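Local structure of restriction endonuclease S subunits (Thermoanaerobacter tengcongensis, 3OKG) at residues D238-G242 against I350-Q356. The protein probably binds DNA as the specificity subunit of a type I restriction-modification system, whose methyltransferase is composed of M and S polypeptides. Numbering follows the deposited sequence.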
ATOM      1  N   ASP A 238      26.573 -11.333  29.096  1.00 29.52           N
ATOM      2  CA  ASP A 238      25.960 -12.295  30.014  1.00 32.97           C
ATOM      3  C   ASP A 238      24.815 -12.967  29.278  1.00 40.47           C
ATOM      4  O   ASP A 238      23.996 -12.288  28.648  1.00 32.09           O
ATOM      5  CB  ASP A 238      25.412 -11.602  31.259  1.00 32.09           C
ATOM      6  CG  ASP A 238      26.491 -10.924  32.073  1.00 44.85           C
ATOM      7  OD1 ASP A 238      27.630 -11.418  32.069  1.00 45.30           O
ATOM      8  OD2 ASP A 238      26.199  -9.895  32.712  1.00 63.94           O
ATOM      9  N   ILE A 239      24.765 -14.294  29.339  1.00 27.81           N
ATOM     10  CA  ILE A 239      23.722 -15.047  28.658  1.00 26.24           C
ATOM     11  C   ILE A 239      22.878 -15.802  29.682  1.00 38.32           C
ATOM     12  O   ILE A 239      23.404 -16.527  30.521  1.00 33.49           O
ATOM     13  CB  ILE A 239      24.314 -16.027  27.650  1.00 25.72           C
ATOM     14  CG1 ILE A 239      25.178 -15.269  26.627  1.00 31.14           C
ATOM     15  CG2 ILE A 239      23.226 -16.781  26.942  1.00 32.71           C
ATOM     16  CD1 ILE A 239      25.711 -16.149  25.531  1.00 48.20           C
ATOM     17  N   ILE A 240      21.571 -15.633  29.580  1.00 32.62           N
ATOM     18  CA  ILE A 240      20.598 -16.149  30.545  1.00 37.10           C
ATOM     19  C   ILE A 240      19.562 -16.972  29.771  1.00 48.66           C
ATOM     20  O   ILE A 240      18.821 -16.412  28.971  1.00 39.83           O
ATOM     21  CB  ILE A 240      19.863 -14.956  31.200  1.00 47.13           C
ATOM     22  CG1 ILE A 240      20.852 -14.039  31.932  1.00 44.59           C
ATOM     23  CG2 ILE A 240      18.745 -15.420  32.123  1.00 48.60           C
ATOM     24  CD1 ILE A 240      21.308 -12.819  31.114  1.00 55.71           C
ATOM     25  N   MET A 241      19.517 -18.290  29.964  1.00 29.90           N
ATOM     26  CA  MET A 241      18.505 -19.096  29.277  1.00 35.69           C
ATOM     27  C   MET A 241      17.196 -19.031  30.076  1.00 40.25           C
ATOM     28  O   MET A 241      17.195 -19.268  31.277  1.00 37.56           O
ATOM     29  CB  MET A 241      18.936 -20.556  29.146  1.00 41.23           C
ATOM     30  CG  MET A 241      20.229 -20.814  28.389  1.00 57.79           C
ATOM     31  SD  MET A 241      20.181 -20.273  26.673  1.00 43.24           S
ATOM     32  CE  MET A 241      20.732 -18.599  26.895  1.00 72.22           C
ATOM     33  N   GLY A 242      16.087 -18.714  29.419  1.00 36.38           N
ATOM     34  CA  GLY A 242      14.829 -18.576  30.139  1.00 32.92           C
ATOM     35  C   GLY A 242      14.306 -19.909  30.665  1.00 41.71           C
ATOM     36  O   GLY A 242      14.664 -20.979  30.151  1.00 41.30           O
ATOM     37  N   ILE A 350      18.422 -23.699  20.843  1.00 79.09           N
ATOM     38  CA  ILE A 350      19.703 -23.026  20.988  1.00 68.83           C
ATOM     39  C   ILE A 350      20.164 -23.136  22.438  1.00 51.44           C
ATOM     40  O   ILE A 350      19.468 -22.700  23.353  1.00 58.45           O
ATOM     41  CB  ILE A 350      19.609 -21.542  20.552  1.00 53.21           C
ATOM     42  CG1 ILE A 350      19.638 -21.439  19.033  1.00 75.30           C
ATOM     43  CG2 ILE A 350      20.775 -20.737  21.090  1.00 52.86           C
ATOM     44  CD1 ILE A 350      20.974 -21.827  18.432  1.00 78.92           C
ATOM     45  N   THR A 351      21.339 -23.725  22.641  1.00 58.84           N
ATOM     46  CA  THR A 351      21.877 -23.903  23.981  1.00 44.78           C
ATOM     47  C   THR A 351      22.710 -22.699  24.402  1.00 46.77           C
ATOM     48  O   THR A 351      23.226 -21.959  23.557  1.00 46.31           O
ATOM     49  CB  THR A 351      22.768 -25.150  24.054  1.00 57.31           C
ATOM     50  OG1 THR A 351      22.946 -25.539  25.422  1.00 74.76           O
ATOM     51  CG2 THR A 351      24.129 -24.869  23.436  1.00 39.64           C
ATOM     52  N   LYS A 352      22.839 -22.506  25.711  1.00 44.07           N
ATOM     53  CA  LYS A 352      23.721 -21.479  26.251  1.00 42.32           C
ATOM     54  C   LYS A 352      25.100 -21.550  25.600  1.00 45.30           C
ATOM     55  O   LYS A 352      25.643 -20.542  25.155  1.00 37.40           O
ATOM     56  CB  LYS A 352      23.860 -21.636  27.766  1.00 39.04           C
ATOM     57  CG  LYS A 352      24.393 -20.400  28.474  1.00 37.34           C
ATOM     58  CD  LYS A 352      24.606 -20.676  29.947  1.00 47.04           C
ATOM     59  CE  LYS A 352      24.736 -19.388  30.744  1.00 55.04           C
ATOM     60  NZ  LYS A 352      24.196 -19.532  32.134  1.00 63.97           N
ATOM     61  N   LYS A 353      25.674 -22.745  25.546  1.00 34.17           N
ATOM     62  CA  LYS A 353      27.005 -22.885  24.985  1.00 47.14           C
ATOM     63  C   LYS A 353      27.067 -22.395  23.537  1.00 41.40           C
ATOM     64  O   LYS A 353      27.996 -21.685  23.168  1.00 32.25           O
ATOM     65  CB  LYS A 353      27.507 -24.323  25.122  1.00 46.97           C
ATOM     66  CG  LYS A 353      28.583 -24.481  26.184  1.00 49.76           C
ATOM     67  CD  LYS A 353      29.920 -23.943  25.665  1.00 71.48           C
ATOM     68  CE  LYS A 353      31.117 -24.541  26.397  1.00 77.64           C
ATOM     69  NZ  LYS A 353      32.357 -24.502  25.547  1.00 58.72           N
ATOM     70  N   ASP A 354      26.066 -22.753  22.737  1.00 38.93           N
ATOM     71  CA  ASP A 354      25.952 -22.245  21.371  1.00 43.07           C
ATOM     72  C   ASP A 354      26.112 -20.729  21.340  1.00 39.04           C
ATOM     73  O   ASP A 354      26.992 -20.203  20.658  1.00 41.87           O
ATOM     74  CB  ASP A 354      24.599 -22.628  20.769  1.00 44.01           C
ATOM     75  CG  ASP A 354      24.491 -24.113  20.481  1.00 59.30           C
ATOM     76  OD1 ASP A 354      25.536 -24.803  20.531  1.00 58.83           O
ATOM     77  OD2 ASP A 354      23.364 -24.587  20.206  1.00 45.76           O
ATOM     78  N   LEU A 355      25.267 -20.041  22.101  1.00 29.05           N
ATOM     79  CA  LEU A 355      25.268 -18.585  22.131  1.00 36.48           C
ATOM     80  C   LEU A 355      26.601 -18.050  22.592  1.00 41.46           C
ATOM     81  O   LEU A 355      27.123 -17.105  22.020  1.00 35.53           O
ATOM     82  CB  LEU A 355      24.184 -18.070  23.069  1.00 34.33           C
ATOM     83  CG  LEU A 355      22.906 -17.478  22.476  1.00 52.28           C
ATOM     84  CD1 LEU A 355      22.679 -17.932  21.050  1.00 50.85           C
ATOM     85  CD2 LEU A 355      21.715 -17.799  23.370  1.00 34.48           C
ATOM     86  N   GLN A 356      27.148 -18.647  23.642  1.00 29.92           N
ATOM     87  CA  GLN A 356      28.413 -18.176  24.184  1.00 30.01           C
ATOM     88  C   GLN A 356      29.549 -18.336  23.169  1.00 28.96           C
ATOM     89  O   GLN A 356      30.530 -17.592  23.210  1.00 36.58           O
ATOM     90  CB  GLN A 356      28.766 -18.943  25.462  1.00 38.93           C
ATOM     91  CG  GLN A 356      27.882 -18.639  26.674  1.00 29.79           C
ATOM     92  CD  GLN A 356      28.282 -19.464  27.888  1.00 46.61           C
ATOM     93  OE1 GLN A 356      28.770 -20.585  27.749  1.00 37.70           O
ATOM     94  NE2 GLN A 356      28.086 -18.910  29.080  1.00 46.80           N
TER
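Ile239 (102 Å² covered) and Met241 (70 Å²) form the centre of this strand-to-helix contact. Two residues apart on the strand 238-241, both point their CA-to-CB bonds at the helix that starts at Lys352, whereas Asp238 and Ile240 point away. CD1 of Ile239 lies 3.5 Å from CB of Leu355, and CE of Met241 lies 3.7 Å from CD2 of the same leucine, so Leu355 meets both strand residues. CD1 of Ile239 also reaches the helix backbone, 3.4 Å from N of Gln356.

Van der Waals contacts with polar atoms and aliphatic stems complete the interface. SD of Met241 sits 3.6 Å from N of Lys352 in the first turn of the helix, and CG of Met241 is 3.8 Å from CB of Lys352. The extended lysine runs crosswise to the strand, bringing its CE to 3.2 Å from O of Ile239.

Within 350-356, N of Thr351, the N-cap residue, donates a hydrogen bond to OD2 of Asp354 (3.3 Å, N-H...acceptor angle 170°), tying the helix start to its first turn.

The axes of strand 238-241 and helix 352-356 approach to 9.1 Å, with 156° between their N-to-C directions, nearly antiparallel. Strand 237-241 edges an antiparallel sheet in the second DNA-specificity region, and Leu355 also touches Ala314 on the neighbouring strand 313-318: the helix packs on the sheet face, over its outermost strand. Backbone hydrogen bonds of Ile350 to Val293 and Gln356 to Gly234 lie outside this contact. With 306 Å² buried and no hydrogen bond between them, these two segments associate through van der Waals and apolar contact.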